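Local coordinates for reticulocyte-binding protein 2a (PDB 4Z8N), which probably binds a receptor on host red blood cells through this helical erythrocyte-binding domain during reticulocyte invasion by the malaria parasite Plasmodium vivax, at residues D49-Q54 with S127-K132; P23-M28 with E120-R125; K45-E50 with L137-C142; Q27-A32 with F259-K264. All blocks are in the same frame, centred on the assembly; numbering follows the deposited sequence.

Contact 1. Residues D49-Q54 with S127-K132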
loop_
_atom_site.group_PDB
_atom_site.type_symbol
_atom_site.label_atom_id
_atom_site.label_comp_id
_atom_site.label_asym_id
_atom_site.label_seq_id
_atom_site.Cartn_x
_atom_site.Cartn_y
_atom_site.Cartn_z
ATOM N N ASP A 49 21.248 2.710 16.682
ATOM C CA ASP A 49 21.032 4.086 16.248
ATOM C C ASP A 49 22.172 4.551 15.350
ATOM O O ASP A 49 21.959 5.287 14.387
ATOM C CB ASP A 49 20.889 5.022 17.450
ATOM C CG ASP A 49 19.591 4.806 18.209
ATOM O OD1 ASP A 49 18.632 4.272 17.613
ATOM O OD2 ASP A 49 19.530 5.173 19.403
ATOM N N GLU A 50 23.381 4.100 15.669
ATOM C CA GLU A 50 24.563 4.437 14.888
ATOM C C GLU A 50 24.535 3.752 13.524
ATOM O O GLU A 50 24.825 4.373 12.502
ATOM C CB GLU A 50 25.831 4.048 15.650
ATOM C CG GLU A 50 27.125 4.432 14.953
ATOM C CD GLU A 50 28.353 4.036 15.749
ATOM O OE1 GLU A 50 28.517 2.830 16.032
ATOM O OE2 GLU A 50 29.157 4.929 16.094
ATOM N N ALA A 51 24.182 2.471 13.517
ATOM C CA ALA A 51 24.108 1.699 12.281
ATOM C C ALA A 51 22.937 2.155 11.410
ATOM O O ALA A 51 23.037 2.175 10.183
ATOM C CB ALA A 51 23.993 0.217 12.592
ATOM N N TYR A 52 21.833 2.518 12.055
ATOM C CA TYR A 52 20.654 3.031 11.362
ATOM C C TYR A 52 20.982 4.313 10.602
ATOM O O TYR A 52 20.571 4.488 9.454
ATOM C CB TYR A 52 19.519 3.286 12.360
ATOM C CG TYR A 52 18.189 3.655 11.734
ATOM C CD1 TYR A 52 17.898 4.971 11.391
ATOM C CD2 TYR A 52 17.217 2.688 11.504
ATOM C CE1 TYR A 52 16.682 5.312 10.826
ATOM C CE2 TYR A 52 15.995 3.019 10.940
ATOM C CZ TYR A 52 15.735 4.332 10.603
ATOM O OH TYR A 52 14.524 4.669 10.041
ATOM N N ASN A 53 21.720 5.207 11.253
ATOM C CA ASN A 53 22.071 6.490 10.659
ATOM C C ASN A 53 23.023 6.326 9.476
ATOM O O ASN A 53 22.950 7.072 8.499
ATOM C CB ASN A 53 22.691 7.408 11.716
ATOM C CG ASN A 53 22.592 8.879 11.350
ATOM O OD1 ASN A 53 22.667 9.251 10.179
ATOM N ND2 ASN A 53 22.418 9.725 12.358
ATOM N N GLN A 54 23.910 5.342 9.561
ATOM C CA GLN A 54 24.897 5.121 8.510
ATOM C C GLN A 54 24.307 4.413 7.290
ATOM O O GLN A 54 24.718 4.670 6.158
ATOM C CB GLN A 54 26.081 4.315 9.050
ATOM C CG GLN A 54 27.194 4.109 8.032
ATOM C CD GLN A 54 28.356 3.305 8.581
ATOM O OE1 GLN A 54 28.189 2.163 9.010
ATOM N NE2 GLN A 54 29.545 3.898 8.563
ATOM N N SER A 127 18.287 -5.954 2.998
ATOM C CA SER A 127 18.597 -7.303 3.448
ATOM C C SER A 127 19.935 -7.327 4.183
ATOM O O SER A 127 20.083 -8.004 5.201
ATOM C CB SER A 127 18.619 -8.269 2.262
ATOM O OG SER A 127 18.905 -9.588 2.687
ATOM N N LYS A 128 20.899 -6.574 3.663
ATOM C CA LYS A 128 22.226 -6.489 4.265
ATOM C C LYS A 128 22.174 -5.850 5.650
ATOM O O LYS A 128 22.838 -6.313 6.577
ATOM C CB LYS A 128 23.173 -5.700 3.360
ATOM C CG LYS A 128 23.830 -6.536 2.272
ATOM C CD LYS A 128 24.377 -5.658 1.158
ATOM C CE LYS A 128 24.086 -6.259 -0.208
ATOM N NZ LYS A 128 23.758 -5.213 -1.219
ATOM N N PHE A 129 21.383 -4.792 5.791
ATOM C CA PHE A 129 21.229 -4.134 7.085
ATOM C C PHE A 129 20.468 -5.020 8.067
ATOM O O PHE A 129 20.757 -5.018 9.264
ATOM C CB PHE A 129 20.513 -2.791 6.939
ATOM C CG PHE A 129 20.326 -2.063 8.243
ATOM C CD1 PHE A 129 21.382 -1.378 8.827
ATOM C CD2 PHE A 129 19.097 -2.064 8.885
ATOM C CE1 PHE A 129 21.216 -0.707 10.027
ATOM C CE2 PHE A 129 18.924 -1.395 10.088
ATOM C CZ PHE A 129 19.984 -0.716 10.657
ATOM N N ASN A 130 19.500 -5.773 7.555
ATOM C CA ASN A 130 18.725 -6.691 8.383
ATOM C C ASN A 130 19.606 -7.760 9.020
ATOM O O ASN A 130 19.410 -8.124 10.178
ATOM C CB ASN A 130 17.617 -7.354 7.562
ATOM C CG ASN A 130 16.716 -8.235 8.406
ATOM O OD1 ASN A 130 15.975 -7.743 9.259
ATOM N ND2 ASN A 130 16.767 -9.540 8.169
ATOM N N GLU A 131 20.577 -8.258 8.260
ATOM C CA GLU A 131 21.518 -9.239 8.785
ATOM C C GLU A 131 22.412 -8.586 9.833
ATOM O O GLU A 131 22.821 -9.225 10.803
ATOM C CB GLU A 131 22.362 -9.852 7.661
ATOM C CG GLU A 131 23.385 -10.877 8.145
ATOM C CD GLU A 131 23.846 -11.829 7.051
ATOM O OE1 GLU A 131 24.825 -11.499 6.350
ATOM O OE2 GLU A 131 23.235 -12.909 6.896
ATOM N N LYS A 132 22.696 -7.303 9.639
ATOM C CA LYS A 132 23.543 -6.558 10.559
ATOM C C LYS A 132 22.853 -6.381 11.910
ATOM O O LYS A 132 23.512 -6.331 12.947
ATOM C CB LYS A 132 23.911 -5.196 9.965
ATOM C CG LYS A 132 25.031 -4.477 10.698
ATOM C CD LYS A 132 25.617 -3.357 9.852
ATOM C CE LYS A 132 26.890 -2.808 10.476
ATOM N NZ LYS A 132 27.613 -1.889 9.554
#
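Phe129 drives its ring against Ala51 and Tyr52, joining two antiparallel helices of the largely helical erythrocyte-binding domain. The local axes lie 11.2 Å apart at 170°, a wide spacing that a phenylalanine is long enough to bridge, its ring ending against the small methyl and the backbone of Ala51. With CG anti to the backbone N (chi1 -180°), the Phe129 side chain leaves CB straight for the other helix. Along one side of the ring, CD1 comes near the carbonyl of Ala51. Further out, CE1 makes the closest approach, 3.4 Å from Ala51 O and 3.9 Å from Ala51 CB. At the tip, CZ lies 3.9 Å from Tyr52 CA. Helix 26-37 adds Phe31, which meets the ring edge-to-face, so the aromatic group is buried among three helices. At the exposed margin two extended side chains, suited to solvent, cross at about a right angle: Lys132 NZ stays 4.1 Å from Gln54 OE1, too long for a hydrogen bond.

Contact 2. Residues P23-M28 with E120-R125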
loop_
_atom_site.group_PDB
_atom_site.type_symbol
_atom_site.label_atom_id
_atom_site.label_comp_id
_atom_site.label_asym_id
_atom_site.label_seq_id
_atom_site.Cartn_x
_atom_site.Cartn_y
_atom_site.Cartn_z
ATOM N N PRO A 23 6.833 5.211 3.849
ATOM C CA PRO A 23 8.263 4.945 3.658
ATOM C C PRO A 23 8.589 3.994 2.501
ATOM O O PRO A 23 9.646 3.363 2.531
ATOM C CB PRO A 23 8.659 4.309 4.986
ATOM C CG PRO A 23 7.449 3.510 5.353
ATOM C CD PRO A 23 6.249 4.290 4.842
ATOM N N PHE A 24 7.683 3.877 1.531
ATOM C CA PHE A 24 7.934 3.187 0.258
ATOM C C PHE A 24 8.125 1.666 0.356
ATOM O O PHE A 24 7.488 0.914 -0.384
ATOM C CB PHE A 24 9.148 3.812 -0.439
ATOM C CG PHE A 24 9.104 5.315 -0.486
ATOM C CD1 PHE A 24 8.196 5.970 -1.303
ATOM C CD2 PHE A 24 9.961 6.073 0.297
ATOM C CE1 PHE A 24 8.148 7.351 -1.343
ATOM C CE2 PHE A 24 9.919 7.455 0.263
ATOM C CZ PHE A 24 9.010 8.095 -0.557
ATOM N N TYR A 25 9.002 1.211 1.244
ATOM C CA TYR A 25 9.222 -0.226 1.434
ATOM C C TYR A 25 8.898 -0.630 2.863
ATOM O O TYR A 25 9.170 0.120 3.799
ATOM C CB TYR A 25 10.666 -0.612 1.104
ATOM C CG TYR A 25 10.996 -0.627 -0.371
ATOM C CD1 TYR A 25 11.193 0.556 -1.072
ATOM C CD2 TYR A 25 11.133 -1.827 -1.058
ATOM C CE1 TYR A 25 11.501 0.546 -2.418
ATOM C CE2 TYR A 25 11.443 -1.849 -2.406
ATOM C CZ TYR A 25 11.626 -0.658 -3.080
ATOM O OH TYR A 25 11.934 -0.672 -4.420
ATOM N N VAL A 26 8.336 -1.822 3.033
ATOM C CA VAL A 26 7.901 -2.264 4.355
ATOM C C VAL A 26 9.094 -2.516 5.284
ATOM O O VAL A 26 8.979 -2.354 6.497
ATOM C CB VAL A 26 7.018 -3.535 4.264
ATOM C CG1 VAL A 26 7.819 -4.725 3.747
ATOM C CG2 VAL A 26 6.383 -3.848 5.613
ATOM N N GLN A 27 10.238 -2.890 4.713
ATOM C CA GLN A 27 11.458 -3.100 5.495
ATOM C C GLN A 27 11.858 -1.831 6.247
ATOM O O GLN A 27 12.351 -1.895 7.374
ATOM C CB GLN A 27 12.615 -3.552 4.596
ATOM C CG GLN A 27 12.429 -4.921 3.940
ATOM C CD GLN A 27 11.883 -4.829 2.524
ATOM O OE1 GLN A 27 10.904 -4.128 2.265
ATOM N NE2 GLN A 27 12.520 -5.540 1.599
ATOM N N MET A 28 11.646 -0.682 5.613
ATOM C CA MET A 28 12.004 0.602 6.204
ATOM C C MET A 28 11.124 0.879 7.410
ATOM O O MET A 28 11.571 1.444 8.407
ATOM C CB MET A 28 11.879 1.729 5.175
ATOM C CG MET A 28 12.684 1.492 3.902
ATOM S SD MET A 28 14.465 1.401 4.187
ATOM C CE MET A 28 14.873 3.130 4.372
ATOM N N GLU A 120 15.628 -3.968 -6.850
ATOM C CA GLU A 120 16.461 -5.097 -6.487
ATOM C C GLU A 120 17.670 -4.681 -5.667
ATOM O O GLU A 120 18.025 -5.334 -4.681
ATOM C CB GLU A 120 16.913 -5.800 -7.754
ATOM C CG GLU A 120 17.633 -7.077 -7.525
ATOM C CD GLU A 120 17.808 -7.839 -8.816
ATOM O OE1 GLU A 120 18.701 -7.488 -9.617
ATOM O OE2 GLU A 120 17.007 -8.766 -9.051
ATOM N N SER A 121 18.309 -3.599 -6.101
ATOM C CA SER A 121 19.437 -3.026 -5.388
ATOM C C SER A 121 18.991 -2.507 -4.024
ATOM O O SER A 121 19.698 -2.664 -3.029
ATOM C CB SER A 121 20.070 -1.903 -6.208
ATOM O OG SER A 121 20.540 -2.387 -7.454
ATOM N N TYR A 122 17.809 -1.896 -3.987
ATOM C CA TYR A 122 17.237 -1.400 -2.739
ATOM C C TYR A 122 16.962 -2.531 -1.751
ATOM O O TYR A 122 17.327 -2.444 -0.580
ATOM C CB TYR A 122 15.947 -0.624 -3.010
ATOM C CG TYR A 122 16.165 0.707 -3.687
ATOM C CD1 TYR A 122 17.373 1.381 -3.561
ATOM C CD2 TYR A 122 15.162 1.297 -4.446
ATOM C CE1 TYR A 122 17.580 2.600 -4.175
ATOM C CE2 TYR A 122 15.360 2.519 -5.066
ATOM C CZ TYR A 122 16.571 3.165 -4.925
ATOM O OH TYR A 122 16.779 4.380 -5.536
ATOM N N THR A 123 16.313 -3.588 -2.235
ATOM C CA THR A 123 15.992 -4.752 -1.413
ATOM C C THR A 123 17.251 -5.418 -0.855
ATOM O O THR A 123 17.274 -5.859 0.296
ATOM C CB THR A 123 15.184 -5.791 -2.216
ATOM O OG1 THR A 123 13.977 -5.189 -2.699
ATOM C CG2 THR A 123 14.836 -6.997 -1.355
ATOM N N ASP A 124 18.293 -5.486 -1.680
ATOM C CA ASP A 124 19.560 -6.090 -1.278
ATOM C C ASP A 124 20.191 -5.349 -0.105
ATOM O O ASP A 124 20.685 -5.967 0.834
ATOM C CB ASP A 124 20.535 -6.127 -2.457
ATOM C CG ASP A 124 20.142 -7.148 -3.510
ATOM O OD1 ASP A 124 19.090 -7.802 -3.343
ATOM O OD2 ASP A 124 20.885 -7.296 -4.505
ATOM N N ARG A 125 20.165 -4.022 -0.161
ATOM C CA ARG A 125 20.745 -3.205 0.899
ATOM C C ARG A 125 19.955 -3.322 2.193
ATOM O O ARG A 125 20.532 -3.330 3.280
ATOM C CB ARG A 125 20.823 -1.744 0.470
ATOM C CG ARG A 125 21.742 -1.495 -0.705
ATOM C CD ARG A 125 21.695 -0.039 -1.092
ATOM N NE ARG A 125 22.218 0.811 -0.027
ATOM C CZ ARG A 125 22.142 2.136 -0.027
ATOM N NH1 ARG A 125 21.543 2.760 -1.027
ATOM N NH2 ARG A 125 22.647 2.836 0.979
HETATM O O HOH W 1 14.929 -7.267 2.184
#
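Tyr25 and Tyr122 form the close, buried half of this contact, and Gln27 and Thr123 the looser half beside a water. Here the turn leading into helix 26-37 packs on helix 119-136 of the helical erythrocyte-binding domain. The two tyrosines cross at about a right angle. Tyr25 OH reaches the edge of the Tyr122 ring, in its plane, 3.8 Å from Tyr122 CD2, while Tyr25 CE1 is 4.3 Å from the same CD2. Tyrosine suits both places: the long ring of Tyr25 carries its OH across to the neighbouring ring, and Tyr122 fills space between the two segments while its hydroxyl is hydrogen-bonded to Gln66. Near another carbon of the Tyr25 ring, Thr123 OG1 stands 4.2 Å from Tyr25 CE2, although its hydrogen bond is made to Met119 O, one turn back in its own helix.

Towards solvent the fit slackens. The Gln27 chain bends at chi2 (96°), bringing NE2 to 4.0 Å from the methyl CG2 of Thr123. That amide gives a hydrogen bond of 3.0 Å from Gln27 NE2 to a water, which in turn donates weakly to Thr123 O. Glu120, a calcium ligand of this protein although no calcium is bound to this chain, takes no part. Around the contact, Met28 packs on Val56 and Met60 of helix 42-69, Tyr25 and Gln27 also touch Met126 of helix 119-136, and Val26 rests against Phe265 of helix 246-297.

Contact 3. Residues K45-E50 with L137-C142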
loop_
_atom_site.group_PDB
_atom_site.type_symbol
_atom_site.label_atom_id
_atom_site.label_comp_id
_atom_site.label_asym_id
_atom_site.label_seq_id
_atom_site.Cartn_x
_atom_site.Cartn_y
_atom_site.Cartn_z
ATOM N N LYS A 45 20.922 -0.476 21.749
ATOM C CA LYS A 45 20.231 0.710 21.252
ATOM C C LYS A 45 21.201 1.733 20.656
ATOM O O LYS A 45 20.939 2.280 19.589
ATOM C CB LYS A 45 19.409 1.361 22.370
ATOM C CG LYS A 45 18.714 2.665 21.972
ATOM C CD LYS A 45 17.437 2.412 21.181
ATOM C CE LYS A 45 16.599 3.682 21.036
ATOM N NZ LYS A 45 16.784 4.364 19.721
ATOM N N LYS A 46 22.315 1.999 21.337
ATOM C CA LYS A 46 23.265 2.992 20.836
ATOM C C LYS A 46 23.926 2.492 19.555
ATOM O O LYS A 46 24.109 3.262 18.607
ATOM C CB LYS A 46 24.332 3.354 21.886
ATOM C CG LYS A 46 24.594 2.318 22.952
ATOM C CD LYS A 46 25.458 2.850 24.103
ATOM C CE LYS A 46 24.672 3.793 25.012
ATOM N NZ LYS A 46 25.355 4.052 26.316
ATOM N N ASN A 47 24.280 1.210 19.524
ATOM C CA ASN A 47 24.855 0.621 18.322
ATOM C C ASN A 47 23.876 0.635 17.153
ATOM O O ASN A 47 24.265 0.899 16.014
ATOM C CB ASN A 47 25.327 -0.811 18.587
ATOM C CG ASN A 47 26.621 -0.865 19.376
ATOM O OD1 ASN A 47 27.445 0.045 19.297
ATOM N ND2 ASN A 47 26.818 -1.948 20.124
ATOM N N TYR A 48 22.605 0.360 17.434
ATOM C CA TYR A 48 21.601 0.326 16.380
ATOM C C TYR A 48 21.362 1.715 15.806
ATOM O O TYR A 48 21.280 1.880 14.590
ATOM C CB TYR A 48 20.283 -0.260 16.887
ATOM C CG TYR A 48 19.240 -0.401 15.799
ATOM C CD1 TYR A 48 19.237 -1.503 14.953
ATOM C CD2 TYR A 48 18.266 0.571 15.608
ATOM C CE1 TYR A 48 18.289 -1.636 13.952
ATOM C CE2 TYR A 48 17.315 0.448 14.609
ATOM C CZ TYR A 48 17.333 -0.659 13.785
ATOM O OH TYR A 48 16.391 -0.789 12.791
ATOM N N ASP A 49 21.248 2.710 16.682
ATOM C CA ASP A 49 21.032 4.086 16.248
ATOM C C ASP A 49 22.172 4.551 15.350
ATOM O O ASP A 49 21.959 5.287 14.387
ATOM C CB ASP A 49 20.889 5.022 17.450
ATOM C CG ASP A 49 19.591 4.806 18.209
ATOM O OD1 ASP A 49 18.632 4.272 17.613
ATOM O OD2 ASP A 49 19.530 5.173 19.403
ATOM N N GLU A 50 23.381 4.100 15.669
ATOM C CA GLU A 50 24.563 4.437 14.888
ATOM C C GLU A 50 24.535 3.752 13.524
ATOM O O GLU A 50 24.825 4.373 12.502
ATOM C CB GLU A 50 25.831 4.048 15.650
ATOM C CG GLU A 50 27.125 4.432 14.953
ATOM C CD GLU A 50 28.353 4.036 15.749
ATOM O OE1 GLU A 50 28.517 2.830 16.032
ATOM O OE2 GLU A 50 29.157 4.929 16.094
ATOM N N LEU A 137 22.308 -7.116 18.101
ATOM C CA LEU A 137 21.595 -7.595 19.280
ATOM C C LEU A 137 22.422 -8.583 20.101
ATOM O O LEU A 137 21.935 -9.131 21.091
ATOM C CB LEU A 137 20.264 -8.232 18.874
ATOM C CG LEU A 137 19.029 -7.403 19.236
ATOM C CD1 LEU A 137 19.104 -6.021 18.608
ATOM C CD2 LEU A 137 17.752 -8.119 18.818
ATOM N N ASN A 138 23.668 -8.813 19.694
ATOM C CA ASN A 138 24.605 -9.546 20.536
ATOM C C ASN A 138 25.025 -8.678 21.718
ATOM O O ASN A 138 25.576 -9.171 22.701
ATOM C CB ASN A 138 25.841 -9.991 19.747
ATOM C CG ASN A 138 25.541 -11.108 18.762
ATOM O OD1 ASN A 138 24.621 -11.902 18.963
ATOM N ND2 ASN A 138 26.332 -11.184 17.697
ATOM N N SER A 139 24.755 -7.379 21.607
ATOM C CA SER A 139 25.071 -6.422 22.663
ATOM C C SER A 139 24.142 -6.583 23.861
ATOM O O SER A 139 24.418 -6.063 24.942
ATOM C CB SER A 139 24.990 -4.990 22.130
ATOM O OG SER A 139 25.959 -4.765 21.121
ATOM N N VAL A 140 23.035 -7.292 23.661
ATOM C CA VAL A 140 22.157 -7.645 24.769
ATOM C C VAL A 140 22.943 -8.505 25.748
ATOM O O VAL A 140 23.355 -9.617 25.419
ATOM C CB VAL A 140 20.901 -8.390 24.292
ATOM C CG1 VAL A 140 20.040 -8.786 25.480
ATOM C CG2 VAL A 140 20.112 -7.524 23.325
ATOM N N LYS A 141 23.147 -7.979 26.949
ATOM C CA LYS A 141 24.135 -8.523 27.876
ATOM C C LYS A 141 23.835 -9.939 28.371
ATOM O O LYS A 141 24.760 -10.706 28.644
ATOM C CB LYS A 141 24.293 -7.572 29.064
ATOM C CG LYS A 141 24.802 -6.197 28.653
ATOM C CD LYS A 141 25.086 -5.306 29.850
ATOM C CE LYS A 141 25.819 -4.044 29.420
ATOM N NZ LYS A 141 25.406 -2.853 30.209
ATOM N N CYS A 142 22.558 -10.292 28.485
ATOM C CA CYS A 142 22.196 -11.659 28.852
ATOM C C CYS A 142 22.537 -12.608 27.700
ATOM O O CYS A 142 22.505 -12.211 26.538
ATOM C CB CYS A 142 20.712 -11.755 29.213
ATOM S SG CYS A 142 19.588 -11.660 27.803
#
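Asn47 and Ser139 bring a helix up to a loop, their CA atoms 8.3 Å apart, the nearest pair between the two segments. Residues 45-50 are regular helix, with Asp49 N and Glu50 N bonded to the carbonyls four residues back. Residues 137-142 follow helix 119-136; the chain becomes extended at Val140 and runs on to Cys142, which is disulfide-bonded to Cys146.

A single side-chain hydrogen bond makes the connection, pinning the loop between helices 119-136 and 149-162 to helix 42-69 at the surface of the helical erythrocyte-binding domain. Asn47 ND2 donates to Ser139 OG at 3.1 Å, with the hydroxyl only 3° out of the amide plane but the N-H...O angle bent, at 135°. Serine fits here because its one hydroxyl can serve twice: while accepting from Asn47 it also bonds to Ile136 O. Asparagine likewise offers a short, polar reach at a partly exposed surface.

On a different side of the helix, one turn apart, Lys45 and Asp49 form a salt bridge, 2.8 Å from Lys45 NZ to Asp49 OD1, which uses its syn lone pair. Lys35 also pairs with OD1, and the two ammonium groups would be expected to keep the carboxylate ionised.

Beneath this surface link, Tyr48 packs on Ile34 of helix 26-37 and Ile133 of helix 119-136, while Leu137 and Val140 lie on helix 246-297, tying the loop to the helical bundle.

Contact 4. Residues Q27-A32 with F259-K264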
loop_
_atom_site.group_PDB
_atom_site.type_symbol
_atom_site.label_atom_id
_atom_site.label_comp_id
_atom_site.label_asym_id
_atom_site.label_seq_id
_atom_site.Cartn_x
_atom_site.Cartn_y
_atom_site.Cartn_z
ATOM N N GLN A 27 10.238 -2.890 4.713
ATOM C CA GLN A 27 11.458 -3.100 5.495
ATOM C C GLN A 27 11.858 -1.831 6.247
ATOM O O GLN A 27 12.351 -1.895 7.374
ATOM C CB GLN A 27 12.615 -3.552 4.596
ATOM C CG GLN A 27 12.429 -4.921 3.940
ATOM C CD GLN A 27 11.883 -4.829 2.524
ATOM O OE1 GLN A 27 10.904 -4.128 2.265
ATOM N NE2 GLN A 27 12.520 -5.540 1.599
ATOM N N MET A 28 11.646 -0.682 5.613
ATOM C CA MET A 28 12.004 0.602 6.204
ATOM C C MET A 28 11.124 0.879 7.410
ATOM O O MET A 28 11.571 1.444 8.407
ATOM C CB MET A 28 11.879 1.729 5.175
ATOM C CG MET A 28 12.684 1.492 3.902
ATOM S SD MET A 28 14.465 1.401 4.187
ATOM C CE MET A 28 14.873 3.130 4.372
ATOM N N ASN A 29 9.863 0.473 7.305
ATOM C CA ASN A 29 8.936 0.564 8.417
ATOM C C ASN A 29 9.396 -0.337 9.557
ATOM O O ASN A 29 9.338 0.034 10.728
ATOM C CB ASN A 29 7.527 0.176 7.967
ATOM C CG ASN A 29 6.451 0.776 8.845
ATOM O OD1 ASN A 29 6.373 0.485 10.037
ATOM N ND2 ASN A 29 5.605 1.610 8.254
ATOM N N TYR A 30 9.865 -1.525 9.192
ATOM C CA TYR A 30 10.362 -2.497 10.155
ATOM C C TYR A 30 11.586 -1.972 10.911
ATOM O O TYR A 30 11.683 -2.123 12.131
ATOM C CB TYR A 30 10.695 -3.812 9.442
ATOM C CG TYR A 30 11.445 -4.813 10.290
ATOM C CD1 TYR A 30 10.782 -5.591 11.229
ATOM C CD2 TYR A 30 12.816 -4.990 10.141
ATOM C CE1 TYR A 30 11.460 -6.508 12.004
ATOM C CE2 TYR A 30 13.505 -5.908 10.914
ATOM C CZ TYR A 30 12.821 -6.662 11.843
ATOM O OH TYR A 30 13.495 -7.577 12.613
ATOM N N PHE A 31 12.511 -1.346 10.189
ATOM C CA PHE A 31 13.727 -0.825 10.802
ATOM C C PHE A 31 13.412 0.293 11.793
ATOM O O PHE A 31 14.109 0.459 12.797
ATOM C CB PHE A 31 14.698 -0.325 9.729
ATOM C CG PHE A 31 15.206 -1.408 8.820
ATOM C CD1 PHE A 31 15.392 -2.698 9.292
ATOM C CD2 PHE A 31 15.488 -1.139 7.489
ATOM C CE1 PHE A 31 15.859 -3.700 8.457
ATOM C CE2 PHE A 31 15.953 -2.138 6.648
ATOM C CZ PHE A 31 16.139 -3.420 7.133
ATOM N N ALA A 32 12.358 1.053 11.511
ATOM C CA ALA A 32 11.917 2.112 12.410
ATOM C C ALA A 32 11.318 1.522 13.683
ATOM O O ALA A 32 11.489 2.072 14.769
ATOM C CB ALA A 32 10.905 3.018 11.716
ATOM N N PHE A 259 5.559 -8.387 12.077
ATOM C CA PHE A 259 4.107 -8.514 11.994
ATOM C C PHE A 259 3.419 -7.156 12.114
ATOM O O PHE A 259 2.476 -6.859 11.375
ATOM C CB PHE A 259 3.589 -9.462 13.082
ATOM C CG PHE A 259 3.827 -10.915 12.783
ATOM C CD1 PHE A 259 3.766 -11.388 11.481
ATOM C CD2 PHE A 259 4.113 -11.809 13.801
ATOM C CE1 PHE A 259 3.984 -12.724 11.203
ATOM C CE2 PHE A 259 4.334 -13.146 13.529
ATOM C CZ PHE A 259 4.269 -13.604 12.230
ATOM N N TYR A 260 3.890 -6.325 13.038
ATOM C CA TYR A 260 3.280 -5.014 13.228
ATOM C C TYR A 260 3.642 -4.060 12.091
ATOM O O TYR A 260 2.807 -3.272 11.647
ATOM C CB TYR A 260 3.686 -4.399 14.568
ATOM C CG TYR A 260 3.151 -2.994 14.743
ATOM C CD1 TYR A 260 1.789 -2.765 14.902
ATOM C CD2 TYR A 260 4.004 -1.896 14.728
ATOM C CE1 TYR A 260 1.291 -1.483 15.050
ATOM C CE2 TYR A 260 3.517 -0.610 14.880
ATOM C CZ TYR A 260 2.159 -0.410 15.039
ATOM O OH TYR A 260 1.668 0.866 15.186
ATOM N N ALA A 261 4.885 -4.134 11.624
ATOM C CA ALA A 261 5.331 -3.287 10.519
ATOM C C ALA A 261 4.517 -3.570 9.260
ATOM O O ALA A 261 4.168 -2.653 8.519
ATOM C CB ALA A 261 6.811 -3.491 10.250
ATOM N N THR A 262 4.216 -4.846 9.036
ATOM C CA THR A 262 3.385 -5.268 7.913
ATOM C C THR A 262 1.971 -4.709 8.046
ATOM O O THR A 262 1.397 -4.198 7.082
ATOM C CB THR A 262 3.324 -6.803 7.811
ATOM O OG1 THR A 262 4.637 -7.311 7.546
ATOM C CG2 THR A 262 2.383 -7.240 6.695
ATOM N N TYR A 263 1.420 -4.815 9.250
ATOM C CA TYR A 263 0.104 -4.274 9.555
ATOM C C TYR A 263 0.065 -2.762 9.346
ATOM O O TYR A 263 -0.826 -2.238 8.677
ATOM C CB TYR A 263 -0.283 -4.627 10.996
ATOM C CG TYR A 263 -1.499 -3.899 11.523
ATOM C CD1 TYR A 263 -2.780 -4.369 11.268
ATOM C CD2 TYR A 263 -1.364 -2.747 12.291
ATOM C CE1 TYR A 263 -3.893 -3.707 11.754
ATOM C CE2 TYR A 263 -2.469 -2.081 12.779
ATOM C CZ TYR A 263 -3.730 -2.564 12.507
ATOM O OH TYR A 263 -4.830 -1.903 12.994
ATOM N N LYS A 264 1.043 -2.067 9.917
ATOM C CA LYS A 264 1.082 -0.610 9.874
ATOM C C LYS A 264 1.308 -0.074 8.459
ATOM O O LYS A 264 0.689 0.907 8.053
ATOM C CB LYS A 264 2.175 -0.091 10.812
ATOM C CG LYS A 264 2.311 1.424 10.843
ATOM C CD LYS A 264 3.452 1.843 11.756
ATOM C CE LYS A 264 3.658 3.346 11.749
ATOM N NZ LYS A 264 4.801 3.737 12.623
#
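Tyr30 and Ala261 mark a close helix-helix crossing in this elongated helical domain, where helix 26-37 lies across the long helix 246-297. The local axes approach to 8.6 Å at 126°, and the CA atoms of this pair are only 5.1 Å apart. Such closeness suits alanine, whose methyl is all that has to fit between the two backbones.

The apolar contact is that methyl: Ala261 CB sits 3.7 Å from Tyr30 CA and 4.0 Å from Tyr30 CB. Because chi1 of Tyr30 (170°) sets CG opposite its own N, the ring runs on past the crossing to lie against Phe254, Ala257 and Asn258 of the same long helix.

Contacts of mixed polarity come next. The amide of Asn29 lies obliquely across the aliphatic part of Lys264, with OD1 3.7 Å from Lys264 CD and ND2 4.1 Å from that carbon. The Lys264 chain is fully extended, so its methylenes cover the amide while the ammonium group is carried out toward solvent.

As for charge, Lys264 NZ forms a long, weak ion pair with Glu33. Asn29 is short enough for its amide to lie in the crossing beside Ala261 and Lys264, and its OD1, 3.9 Å from Ala261 CA, is buried with no hydrogen-bonding partner in the model.

The four contacts gather around the short helix 26-37 and its partners. Along helix 119-136 and the loop after it, contacts 2, 1 and 3 follow in that order, with neighbouring centres 12 Å and 11 Å apart and the outer two 23 Å apart. Contacts 1 and 3 share helix 42-69, contacts 2 and 4 share helix 26-37. Contact 4, 11 Å from contact 2 and 15 Å from contact 1, spans the most sequence, bringing helix 246-297 back to the first long helix of the chain, 26-37. Asn130 against Tyr30 links contacts 1 and 4, and Tyr48 OH, probably hydrogen-bonded to Phe31 O, links 3 to 4. Early and late helices are thereby knitted into one part of the elongated erythrocyte-binding scaffold.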